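Local coordinates for protein probable 2-hydroxyhepta-2,4-diene-1,7-dioate isomerase (Thermus thermophilus, PDB 2DFU) that probably acts as a metal-binding 2-hydroxyhepta-2,4-diene-1,7-dioate isomerase of the fumarylacetoacetate hydrolase family, at residues A[35-40]-A[91-96]; A[82-87]-A[161-166]; A[110-115]-A[231-236]. All coordinates share one frame; numbering follows the deposited sequence.

Contact 1: A[35-40]-A[91-96]; sequences DLASVT and NPRDPW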
ATOM      1  N   ASP A  35     -20.849  -0.345  25.645  1.00 31.88           N
ATOM      2  CA  ASP A  35     -21.235   1.061  25.600  1.00 32.45           C
ATOM      3  C   ASP A  35     -20.167   1.705  24.725  1.00 30.73           C
ATOM      4  O   ASP A  35     -18.990   1.368  24.832  1.00 28.82           O
ATOM      5  CB  ASP A  35     -21.201   1.713  26.991  1.00 37.35           C
ATOM      6  CG  ASP A  35     -22.371   1.292  27.863  1.00 42.77           C
ATOM      7  OD1 ASP A  35     -23.501   1.203  27.338  1.00 44.73           O
ATOM      8  OD2 ASP A  35     -22.163   1.062  29.075  1.00 46.61           O
ATOM      9  N   LEU A  36     -20.567   2.627  23.860  1.00 30.11           N
ATOM     10  CA  LEU A  36     -19.611   3.285  22.989  1.00 31.11           C
ATOM     11  C   LEU A  36     -18.449   3.900  23.771  1.00 32.35           C
ATOM     12  O   LEU A  36     -17.280   3.739  23.401  1.00 31.94           O
ATOM     13  CB  LEU A  36     -20.303   4.381  22.176  1.00 29.56           C
ATOM     14  CG  LEU A  36     -19.373   5.140  21.230  1.00 31.26           C
ATOM     15  CD1 LEU A  36     -18.688   4.165  20.276  1.00 30.30           C
ATOM     16  CD2 LEU A  36     -20.167   6.177  20.460  1.00 31.47           C
ATOM     17  N   ALA A  37     -18.777   4.600  24.852  1.00 31.38           N
ATOM     18  CA  ALA A  37     -17.772   5.269  25.672  1.00 32.74           C
ATOM     19  C   ALA A  37     -16.726   4.324  26.253  1.00 32.49           C
ATOM     20  O   ALA A  37     -15.638   4.754  26.619  1.00 33.52           O
ATOM     21  CB  ALA A  37     -18.462   6.057  26.810  1.00 31.66           C
ATOM     22  N   SER A  38     -17.047   3.039  26.321  1.00 33.33           N
ATOM     23  CA  SER A  38     -16.128   2.056  26.884  1.00 35.52           C
ATOM     24  C   SER A  38     -15.207   1.346  25.891  1.00 35.30           C
ATOM     25  O   SER A  38     -14.312   0.607  26.306  1.00 35.69           O
ATOM     26  CB  SER A  38     -16.919   0.994  27.657  1.00 38.62           C
ATOM     27  OG  SER A  38     -17.743   1.589  28.644  1.00 45.05           O
ATOM     28  N   VAL A  39     -15.414   1.539  24.593  1.00 32.60           N
ATOM     29  CA  VAL A  39     -14.555   0.859  23.627  1.00 30.60           C
ATOM     30  C   VAL A  39     -13.510   1.774  23.015  1.00 30.10           C
ATOM     31  O   VAL A  39     -13.615   2.992  23.095  1.00 30.13           O
ATOM     32  CB  VAL A  39     -15.376   0.226  22.471  1.00 31.33           C
ATOM     33  CG1 VAL A  39     -16.500  -0.619  23.038  1.00 29.27           C
ATOM     34  CG2 VAL A  39     -15.931   1.314  21.550  1.00 28.51           C
ATOM     35  N   THR A  40     -12.488   1.172  22.419  1.00 32.09           N
ATOM     36  CA  THR A  40     -11.449   1.939  21.748  1.00 31.30           C
ATOM     37  C   THR A  40     -11.773   1.893  20.254  1.00 31.20           C
ATOM     38  O   THR A  40     -11.653   0.846  19.613  1.00 31.43           O
ATOM     39  CB  THR A  40     -10.056   1.330  21.975  1.00 33.11           C
ATOM     40  OG1 THR A  40      -9.727   1.396  23.371  1.00 36.31           O
ATOM     41  CG2 THR A  40      -9.010   2.090  21.171  1.00 32.21           C
ATOM     42  N   ASN A  91     -12.971   8.927  19.846  1.00 28.84           N
ATOM     43  CA  ASN A  91     -14.267   8.375  20.229  1.00 30.88           C
ATOM     44  C   ASN A  91     -15.177   9.584  20.515  1.00 33.65           C
ATOM     45  O   ASN A  91     -14.831  10.447  21.323  1.00 34.16           O
ATOM     46  CB  ASN A  91     -14.096   7.536  21.500  1.00 31.13           C
ATOM     47  CG  ASN A  91     -15.348   6.775  21.880  1.00 28.76           C
ATOM     48  OD1 ASN A  91     -16.442   7.336  21.944  1.00 30.16           O
ATOM     49  ND2 ASN A  91     -15.186   5.487  22.151  1.00 29.50           N
ATOM     50  N   PRO A  92     -16.342   9.667  19.850  1.00 34.78           N
ATOM     51  CA  PRO A  92     -17.272  10.786  20.054  1.00 35.27           C
ATOM     52  C   PRO A  92     -17.702  11.032  21.506  1.00 36.45           C
ATOM     53  O   PRO A  92     -18.196  12.109  21.842  1.00 36.79           O
ATOM     54  CB  PRO A  92     -18.449  10.422  19.153  1.00 33.87           C
ATOM     55  CG  PRO A  92     -17.782   9.708  18.027  1.00 36.19           C
ATOM     56  CD  PRO A  92     -16.812   8.796  18.757  1.00 34.53           C
ATOM     57  N   ARG A  93     -17.516  10.038  22.366  1.00 37.79           N
ATOM     58  CA  ARG A  93     -17.886  10.194  23.772  1.00 40.38           C
ATOM     59  C   ARG A  93     -16.777  10.889  24.579  1.00 41.48           C
ATOM     60  O   ARG A  93     -17.001  11.300  25.717  1.00 44.41           O
ATOM     61  CB  ARG A  93     -18.217   8.830  24.374  1.00 39.37           C
ATOM     62  CG  ARG A  93     -19.326   8.098  23.619  1.00 40.00           C
ATOM     63  CD  ARG A  93     -20.669   8.841  23.675  1.00 41.04           C
ATOM     64  NE  ARG A  93     -21.223   8.876  25.029  1.00 40.80           N
ATOM     65  CZ  ARG A  93     -22.511   8.690  25.321  1.00 42.92           C
ATOM     66  NH1 ARG A  93     -23.391   8.455  24.353  1.00 37.96           N
ATOM     67  NH2 ARG A  93     -22.918   8.723  26.586  1.00 39.25           N
ATOM     68  N   ASP A  94     -15.593  11.016  23.978  1.00 40.67           N
ATOM     69  CA  ASP A  94     -14.426  11.685  24.584  1.00 39.36           C
ATOM     70  C   ASP A  94     -13.380  11.857  23.474  1.00 38.32           C
ATOM     71  O   ASP A  94     -12.319  11.240  23.498  1.00 37.41           O
ATOM     72  CB  ASP A  94     -13.855  10.849  25.738  1.00 38.99           C
ATOM     73  CG  ASP A  94     -12.592  11.459  26.336  1.00 41.16           C
ATOM     74  OD1 ASP A  94     -12.406  12.693  26.227  1.00 41.27           O
ATOM     75  OD2 ASP A  94     -11.786  10.705  26.926  1.00 42.03           O
ATOM     76  N   PRO A  95     -13.680  12.729  22.495  1.00 39.25           N
ATOM     77  CA  PRO A  95     -12.891  13.084  21.310  1.00 39.40           C
ATOM     78  C   PRO A  95     -11.403  13.314  21.490  1.00 39.26           C
ATOM     79  O   PRO A  95     -10.574  12.518  21.055  1.00 39.82           O
ATOM     80  CB  PRO A  95     -13.575  14.350  20.797  1.00 40.19           C
ATOM     81  CG  PRO A  95     -14.962  14.238  21.303  1.00 41.24           C
ATOM     82  CD  PRO A  95     -14.771  13.700  22.685  1.00 39.24           C
ATOM     83  N   TRP A  96     -11.077  14.430  22.123  1.00 38.55           N
ATOM     84  CA  TRP A  96      -9.696  14.832  22.329  1.00 37.88           C
ATOM     85  C   TRP A  96      -8.881  13.936  23.250  1.00 36.39           C
ATOM     86  O   TRP A  96      -7.658  13.885  23.148  1.00 37.54           O
ATOM     87  CB  TRP A  96      -9.690  16.270  22.832  1.00 36.67           C
ATOM     88  CG  TRP A  96     -10.722  17.092  22.122  1.00 35.08           C
ATOM     89  CD1 TRP A  96     -11.759  17.776  22.693  1.00 35.88           C
ATOM     90  CD2 TRP A  96     -10.833  17.302  20.708  1.00 35.87           C
ATOM     91  NE1 TRP A  96     -12.506  18.399  21.724  1.00 35.53           N
ATOM     92  CE2 TRP A  96     -11.963  18.127  20.496  1.00 34.54           C
ATOM     93  CE3 TRP A  96     -10.090  16.875  19.597  1.00 33.80           C
ATOM     94  CZ2 TRP A  96     -12.367  18.534  19.221  1.00 33.86           C
ATOM     95  CZ3 TRP A  96     -10.492  17.280  18.325  1.00 30.90           C
ATOM     96  CH2 TRP A  96     -11.619  18.101  18.148  1.00 33.47           C
TER
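The carboxamide of Asn91 has Leu36 O of the 3-10 turn near its plane, 3.0 Å from Asn91 ND2. The N-H points almost straight at that oxygen, although the nitrogen stands well above the plane of the Leu36 carbonyl. At the oxygen end of the same flat group, Leu36 CG packs 3.7 Å from Asn91 OD1. The second flat group, the guanidinium of Arg93, has Ala37 CB obliquely beside it, and the closer packing there is aliphatic: Ala37 CB meets Arg93 CB at 3.7 Å. Leu36 CD2 reaches Arg93 CG at 3.8 Å.

Asn91 CG lies anti to the backbone N (chi1 -173°), which carries the base of the amide toward Leu36. Its ND2 also gives a weak bond, 3.1 Å long, to Val39 O. Leu36 O is gripped twice, because Val39 N reaches it from the opposite face to Asn91 ND2. Meanwhile Asn91 OD1 accepts from Arg93 N at 2.9 Å, which holds the amide at both ends and fixes its rotation. An alanine in place of Asn91 would probably leave Arg93 N without its mate, take from Leu36 O one of its two donors, and open a gap beside Leu36 CG, where the amide oxygen had packed.

Behind the contact, Leu36 also packs on Val19 and Trp173, and Thr98 OG1 bonds to Asn91 N and Asp94 O. The bond from Arg93 N makes an Asx turn, superposed on the type I beta turn from Asn91 to Asp94. One asparagine thus shapes its own loop and fastens the N-terminal, Rv2993c-like part of the chain to the fumarylacetoacetate hydrolase part.

Contact 2: A[82-87]-A[161-166]; sequences GPNALA and AKSADK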
ATOM      1  N   GLY A  82       0.283   4.078   2.608  1.00 29.18           N
ATOM      2  CA  GLY A  82       0.405   2.740   3.151  1.00 29.13           C
ATOM      3  C   GLY A  82      -0.469   2.640   4.384  1.00 28.15           C
ATOM      4  O   GLY A  82      -0.856   3.665   4.934  1.00 28.31           O
ATOM      5  N   PRO A  83      -0.820   1.425   4.831  1.00 28.77           N
ATOM      6  CA  PRO A  83      -1.656   1.250   6.024  1.00 28.25           C
ATOM      7  C   PRO A  83      -1.035   1.890   7.271  1.00 28.22           C
ATOM      8  O   PRO A  83      -1.738   2.192   8.232  1.00 29.79           O
ATOM      9  CB  PRO A  83      -1.763  -0.266   6.144  1.00 28.62           C
ATOM     10  CG  PRO A  83      -1.741  -0.705   4.702  1.00 28.68           C
ATOM     11  CD  PRO A  83      -0.625   0.139   4.135  1.00 29.82           C
ATOM     12  N   ASN A  84       0.281   2.097   7.254  1.00 26.90           N
ATOM     13  CA  ASN A  84       0.966   2.708   8.393  1.00 26.05           C
ATOM     14  C   ASN A  84       0.459   4.133   8.656  1.00 26.28           C
ATOM     15  O   ASN A  84       0.617   4.658   9.759  1.00 25.59           O
ATOM     16  CB  ASN A  84       2.470   2.761   8.139  1.00 27.43           C
ATOM     17  CG  ASN A  84       2.828   3.630   6.940  1.00 30.08           C
ATOM     18  OD1 ASN A  84       2.532   3.279   5.796  1.00 28.13           O
ATOM     19  ND2 ASN A  84       3.452   4.773   7.199  1.00 26.71           N
ATOM     20  N   ALA A  85      -0.146   4.759   7.648  1.00 24.78           N
ATOM     21  CA  ALA A  85      -0.657   6.119   7.798  1.00 24.74           C
ATOM     22  C   ALA A  85      -1.940   6.181   8.623  1.00 26.27           C
ATOM     23  O   ALA A  85      -2.320   7.247   9.101  1.00 25.67           O
ATOM     24  CB  ALA A  85      -0.902   6.747   6.413  1.00 27.61           C
ATOM     25  N   LEU A  86      -2.608   5.044   8.786  1.00 25.36           N
ATOM     26  CA  LEU A  86      -3.851   5.012   9.542  1.00 27.60           C
ATOM     27  C   LEU A  86      -3.674   5.408  11.006  1.00 28.46           C
ATOM     28  O   LEU A  86      -2.735   4.976  11.682  1.00 27.72           O
ATOM     29  CB  LEU A  86      -4.486   3.627   9.448  1.00 27.27           C
ATOM     30  CG  LEU A  86      -4.961   3.253   8.043  1.00 28.93           C
ATOM     31  CD1 LEU A  86      -5.368   1.795   8.008  1.00 28.18           C
ATOM     32  CD2 LEU A  86      -6.122   4.149   7.644  1.00 29.62           C
ATOM     33  N   ALA A  87      -4.587   6.241  11.490  1.00 27.40           N
ATOM     34  CA  ALA A  87      -4.550   6.698  12.869  1.00 26.84           C
ATOM     35  C   ALA A  87      -5.956   6.613  13.451  1.00 27.96           C
ATOM     36  O   ALA A  87      -6.926   6.971  12.784  1.00 29.86           O
ATOM     37  CB  ALA A  87      -4.032   8.127  12.925  1.00 25.41           C
ATOM     38  N   ALA A 161       5.463  12.614   2.034  1.00 32.84           N
ATOM     39  CA  ALA A 161       4.560  13.758   2.032  1.00 31.40           C
ATOM     40  C   ALA A 161       3.142  13.336   2.409  1.00 30.71           C
ATOM     41  O   ALA A 161       2.422  14.078   3.073  1.00 30.20           O
ATOM     42  CB  ALA A 161       4.542  14.415   0.656  1.00 30.36           C
ATOM     43  N   LYS A 162       2.759  12.133   1.997  1.00 30.32           N
ATOM     44  CA  LYS A 162       1.413  11.623   2.233  1.00 30.93           C
ATOM     45  C   LYS A 162       1.316  10.316   3.020  1.00 30.18           C
ATOM     46  O   LYS A 162       0.271  10.017   3.603  1.00 29.13           O
ATOM     47  CB  LYS A 162       0.717  11.402   0.884  1.00 31.90           C
ATOM     48  CG  LYS A 162       0.473  12.654   0.045  1.00 31.92           C
ATOM     49  CD  LYS A 162      -0.753  13.413   0.548  1.00 30.16           C
ATOM     50  CE  LYS A 162      -1.194  14.483  -0.448  1.00 30.29           C
ATOM     51  NZ  LYS A 162      -2.352  15.276   0.062  1.00 27.77           N
ATOM     52  N   SER A 163       2.391   9.538   3.040  1.00 29.29           N
ATOM     53  CA  SER A 163       2.341   8.245   3.697  1.00 29.01           C
ATOM     54  C   SER A 163       3.175   8.040   4.961  1.00 29.94           C
ATOM     55  O   SER A 163       3.511   6.904   5.308  1.00 28.69           O
ATOM     56  CB  SER A 163       2.680   7.162   2.673  1.00 27.98           C
ATOM     57  OG  SER A 163       2.274   5.886   3.133  1.00 30.73           O
ATOM     58  N   ALA A 164       3.508   9.127   5.650  1.00 29.19           N
ATOM     59  CA  ALA A 164       4.263   9.024   6.894  1.00 29.89           C
ATOM     60  C   ALA A 164       3.318   8.418   7.931  1.00 29.73           C
ATOM     61  O   ALA A 164       2.101   8.476   7.763  1.00 32.16           O
ATOM     62  CB  ALA A 164       4.725  10.416   7.353  1.00 27.62           C
ATOM     63  N   ASP A 165       3.862   7.834   8.994  1.00 29.27           N
ATOM     64  CA  ASP A 165       3.023   7.243  10.034  1.00 28.60           C
ATOM     65  C   ASP A 165       1.959   8.227  10.535  1.00 27.75           C
ATOM     66  O   ASP A 165       2.241   9.404  10.729  1.00 26.73           O
ATOM     67  CB  ASP A 165       3.878   6.783  11.225  1.00 29.31           C
ATOM     68  CG  ASP A 165       4.732   5.561  10.903  1.00 32.40           C
ATOM     69  OD1 ASP A 165       4.459   4.875   9.895  1.00 30.12           O
ATOM     70  OD2 ASP A 165       5.669   5.276  11.673  1.00 34.39           O
ATOM     71  N   LYS A 166       0.745   7.724  10.737  1.00 26.78           N
ATOM     72  CA  LYS A 166      -0.392   8.511  11.220  1.00 27.46           C
ATOM     73  C   LYS A 166      -0.864   9.635  10.295  1.00 26.91           C
ATOM     74  O   LYS A 166      -1.595  10.524  10.732  1.00 28.71           O
ATOM     75  CB  LYS A 166      -0.096   9.110  12.606  1.00 27.44           C
ATOM     76  CG  LYS A 166       0.603   8.182  13.593  1.00 28.67           C
ATOM     77  CD  LYS A 166      -0.085   6.826  13.753  1.00 28.72           C
ATOM     78  CE  LYS A 166       0.715   5.953  14.724  1.00 30.26           C
ATOM     79  NZ  LYS A 166       0.136   4.605  14.917  1.00 30.66           N
TER
HETATM   80  O   HOH W   1      -3.000   3.443  14.181  1.00 41.10           O
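Asn84 holds its CG between the backbone N and the carbonyl carbon (chi1 63°), and from there its amide reaches residues 163-165, while Ser163 OG, anti to its own backbone N (chi1 -163°), comes up to Gly82. Asn84 ND2 spends both its hydrogens here: one bond runs 2.8 Å to Ser163 O, the other 2.9 Å to Asp165 OD1, which is met on its anti side. The side chains of Asn84 and Asp165 cross at about a right angle, their amide and carboxylate planes 71° apart. Asp165 OD2 has a further partner in Thr218 of the second subunit, which places this patch at the dimer interface.

Residues 83-85 form a 3-10 turn leading into strand 86-87, which pairs in parallel with strand 168-175 of the fumarylacetoacetate hydrolase fold; the loop that follows helix 159-162 lies against that turn. Gly82 N donates to Ser163 OG at 2.7 Å in a nearly straight bond, and Lys166 N to Asn84 O at 3.2 Å.

Packing completes the join. Ala85 CB sits 3.7 Å from Ala164 O, and Ala87 CB 4.0 Å from Lys166 CA. The Lys166 chain passes Leu86 O, with CD 3.8 Å from it; a water bound to Leu86 O also reaches Lys166 NZ, weakly, whereas the salt bridge of that amine is with Glu100.

Contact 3: A[110-115]-A[231-236]; sequences ELHYEG and EGVGAL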
ATOM      1  N   GLU A 110       5.899  22.145   7.058  1.00 44.43           N
ATOM      2  CA  GLU A 110       4.754  22.565   6.262  1.00 44.57           C
ATOM      3  C   GLU A 110       3.657  21.499   6.278  1.00 43.08           C
ATOM      4  O   GLU A 110       3.275  20.967   5.235  1.00 43.42           O
ATOM      5  CB  GLU A 110       5.210  22.824   4.825  1.00 47.27           C
ATOM      6  CG  GLU A 110       4.423  23.899   4.112  1.00 55.68           C
ATOM      7  CD  GLU A 110       4.547  25.246   4.793  1.00 57.89           C
ATOM      8  OE1 GLU A 110       5.680  25.775   4.866  1.00 59.71           O
ATOM      9  OE2 GLU A 110       3.512  25.775   5.259  1.00 61.02           O
ATOM     10  N   LEU A 111       3.158  21.187   7.470  1.00 40.40           N
ATOM     11  CA  LEU A 111       2.108  20.185   7.626  1.00 37.72           C
ATOM     12  C   LEU A 111       0.742  20.828   7.397  1.00 36.04           C
ATOM     13  O   LEU A 111       0.408  21.825   8.041  1.00 36.90           O
ATOM     14  CB  LEU A 111       2.157  19.583   9.033  1.00 35.01           C
ATOM     15  CG  LEU A 111       1.477  18.222   9.186  1.00 35.26           C
ATOM     16  CD1 LEU A 111       2.293  17.162   8.439  1.00 32.83           C
ATOM     17  CD2 LEU A 111       1.365  17.863  10.656  1.00 36.30           C
ATOM     18  N   HIS A 112      -0.040  20.252   6.488  1.00 35.01           N
ATOM     19  CA  HIS A 112      -1.366  20.772   6.160  1.00 34.49           C
ATOM     20  C   HIS A 112      -2.482  19.743   6.313  1.00 35.37           C
ATOM     21  O   HIS A 112      -2.249  18.536   6.195  1.00 34.61           O
ATOM     22  CB  HIS A 112      -1.385  21.298   4.726  1.00 36.33           C
ATOM     23  CG  HIS A 112      -0.638  22.582   4.535  1.00 39.72           C
ATOM     24  ND1 HIS A 112       0.724  22.688   4.719  1.00 41.24           N
ATOM     25  CD2 HIS A 112      -1.064  23.812   4.160  1.00 40.70           C
ATOM     26  CE1 HIS A 112       1.106  23.928   4.463  1.00 42.72           C
ATOM     27  NE2 HIS A 112       0.039  24.629   4.120  1.00 41.24           N
ATOM     28  N   TYR A 113      -3.693  20.237   6.567  1.00 35.34           N
ATOM     29  CA  TYR A 113      -4.875  19.388   6.726  1.00 34.86           C
ATOM     30  C   TYR A 113      -5.774  19.431   5.491  1.00 34.12           C
ATOM     31  O   TYR A 113      -5.864  20.450   4.808  1.00 32.68           O
ATOM     32  CB  TYR A 113      -5.685  19.821   7.952  1.00 34.81           C
ATOM     33  CG  TYR A 113      -6.053  21.293   7.969  1.00 35.54           C
ATOM     34  CD1 TYR A 113      -7.143  21.779   7.244  1.00 36.40           C
ATOM     35  CD2 TYR A 113      -5.288  22.208   8.697  1.00 37.03           C
ATOM     36  CE1 TYR A 113      -7.460  23.148   7.241  1.00 35.20           C
ATOM     37  CE2 TYR A 113      -5.589  23.566   8.703  1.00 36.93           C
ATOM     38  CZ  TYR A 113      -6.672  24.034   7.974  1.00 37.38           C
ATOM     39  OH  TYR A 113      -6.934  25.386   7.975  1.00 36.73           O
ATOM     40  N   GLU A 114      -6.437  18.314   5.223  1.00 33.69           N
ATOM     41  CA  GLU A 114      -7.347  18.185   4.094  1.00 34.04           C
ATOM     42  C   GLU A 114      -8.462  17.208   4.487  1.00 34.24           C
ATOM     43  O   GLU A 114      -8.237  15.995   4.516  1.00 34.71           O
ATOM     44  CB  GLU A 114      -6.585  17.654   2.865  1.00 36.19           C
ATOM     45  CG  GLU A 114      -5.559  18.628   2.282  1.00 38.84           C
ATOM     46  CD  GLU A 114      -4.690  18.016   1.175  1.00 43.41           C
ATOM     47  OE1 GLU A 114      -5.081  16.984   0.589  1.00 45.46           O
ATOM     48  OE2 GLU A 114      -3.614  18.582   0.875  1.00 43.99           O
ATOM     49  N   GLY A 115      -9.648  17.731   4.810  1.00 31.14           N
ATOM     50  CA  GLY A 115     -10.762  16.874   5.188  1.00 30.72           C
ATOM     51  C   GLY A 115     -11.352  16.216   3.952  1.00 32.88           C
ATOM     52  O   GLY A 115     -11.495  16.875   2.928  1.00 31.51           O
ATOM     53  N   GLU A 231     -11.766  23.484  -0.791  1.00 44.21           N
ATOM     54  CA  GLU A 231     -10.821  24.573  -0.567  1.00 45.40           C
ATOM     55  C   GLU A 231     -10.711  24.790   0.938  1.00 44.72           C
ATOM     56  O   GLU A 231     -11.531  24.281   1.707  1.00 43.80           O
ATOM     57  CB  GLU A 231     -11.300  25.869  -1.228  1.00 48.09           C
ATOM     58  CG  GLU A 231     -11.410  25.813  -2.738  1.00 51.73           C
ATOM     59  CD  GLU A 231     -11.590  27.188  -3.356  1.00 55.92           C
ATOM     60  OE1 GLU A 231     -10.580  27.919  -3.489  1.00 58.39           O
ATOM     61  OE2 GLU A 231     -12.741  27.541  -3.696  1.00 56.26           O
ATOM     62  N   GLY A 232      -9.700  25.544   1.356  1.00 44.07           N
ATOM     63  CA  GLY A 232      -9.523  25.810   2.772  1.00 41.73           C
ATOM     64  C   GLY A 232      -8.346  25.070   3.376  1.00 41.55           C
ATOM     65  O   GLY A 232      -8.159  25.090   4.594  1.00 40.68           O
ATOM     66  N   VAL A 233      -7.556  24.404   2.537  1.00 39.96           N
ATOM     67  CA  VAL A 233      -6.391  23.674   3.020  1.00 38.69           C
ATOM     68  C   VAL A 233      -5.437  24.669   3.676  1.00 38.63           C
ATOM     69  O   VAL A 233      -4.936  25.585   3.018  1.00 38.17           O
ATOM     70  CB  VAL A 233      -5.660  22.945   1.864  1.00 39.02           C
ATOM     71  CG1 VAL A 233      -4.342  22.359   2.363  1.00 38.41           C
ATOM     72  CG2 VAL A 233      -6.549  21.829   1.308  1.00 37.99           C
ATOM     73  N   GLY A 234      -5.193  24.484   4.971  1.00 37.67           N
ATOM     74  CA  GLY A 234      -4.315  25.389   5.700  1.00 37.22           C
ATOM     75  C   GLY A 234      -3.214  24.701   6.488  1.00 36.02           C
ATOM     76  O   GLY A 234      -3.139  23.475   6.538  1.00 35.86           O
ATOM     77  N   ALA A 235      -2.362  25.500   7.118  1.00 35.89           N
ATOM     78  CA  ALA A 235      -1.242  24.983   7.892  1.00 34.62           C
ATOM     79  C   ALA A 235      -1.641  24.513   9.282  1.00 34.50           C
ATOM     80  O   ALA A 235      -2.506  25.098   9.930  1.00 35.73           O
ATOM     81  CB  ALA A 235      -0.153  26.049   7.997  1.00 34.84           C
ATOM     82  N   LEU A 236      -1.000  23.445   9.735  1.00 33.75           N
ATOM     83  CA  LEU A 236      -1.269  22.890  11.053  1.00 35.01           C
ATOM     84  C   LEU A 236      -0.159  23.261  12.022  1.00 34.96           C
ATOM     85  O   LEU A 236       0.934  23.651  11.618  1.00 35.79           O
ATOM     86  CB  LEU A 236      -1.358  21.366  10.983  1.00 33.64           C
ATOM     87  CG  LEU A 236      -2.631  20.766  10.395  1.00 36.36           C
ATOM     88  CD1 LEU A 236      -2.369  19.328   9.947  1.00 32.58           C
ATOM     89  CD2 LEU A 236      -3.732  20.827  11.443  1.00 33.60           C
TER
HETATM   90  O   HOH W   2       2.557  23.787   9.483  1.00 42.75           O
HETATM   91  O   HOH W   3      -4.856  26.759   9.144  1.00 46.80           O
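Two backbone bonds lace the segments together: Leu236 N to Leu111 O at 2.7 Å, and Tyr113 N to Gly234 O at 3.3 Å. They flank His112 and Ala235, which form a non-hydrogen-bonded antiparallel bridge. One water links Leu111 O to Leu236 O, and another joins Ala235 O to Tyr113 OH.

His112 ND1 bonds to Glu110 O at 3.1 Å, which holds the imidazole so that Ala235 CA sits over its face, 4.0 Å from the centroid. Tyr113 CG, between its backbone N and carbonyl carbon (chi1 53°), starts the ring off toward Gly234, whose O lies over one face, offset toward the rim, with Ala235 O at the ring's edge. A CB at Gly234 would probably clash with Tyr113 OH. Leu236 closes the apolar side, its CD2 3.4 Å from Tyr113 CD2, and Val233 CG2 meets Glu114 CG at 3.5 Å.

The 231-236 loop thereby lies beside the start of strand 111-121, whose backbone also pairs with strand 137-148 through His112 and Thr147, and through Glu114 and Asp145. Arg149 of helix 149-154 touches Glu110, His112 and Glu114, Ile146 packs on Leu111 and Leu236, and strand 192-198 offers Arg194 to Tyr113 and Gln195 to Val233.

How the contacts relate
From the N terminus, 35-40 opens contact 1 just after strand 32-35. Segment 82-87 then opens contact 2 before 91-96 closes contact 1, so these two loops cross, strand 86-87 of contact 2 being followed in the chain by helix 95-98, where contact 1 closes. Contact 3 opens at 110-115, still inside the loop of contact 2, which 161-166 closes; 231-236 closes contact 3, and contacts 2 and 3 cross likewise. Contacts 1 and 3 follow in series, with centres about 26 Å apart. Contact 1 joins the N-terminal part to the large family region, within which contacts 2 and 3 touch through Lys162 and Glu114 as a long, weak ion pair.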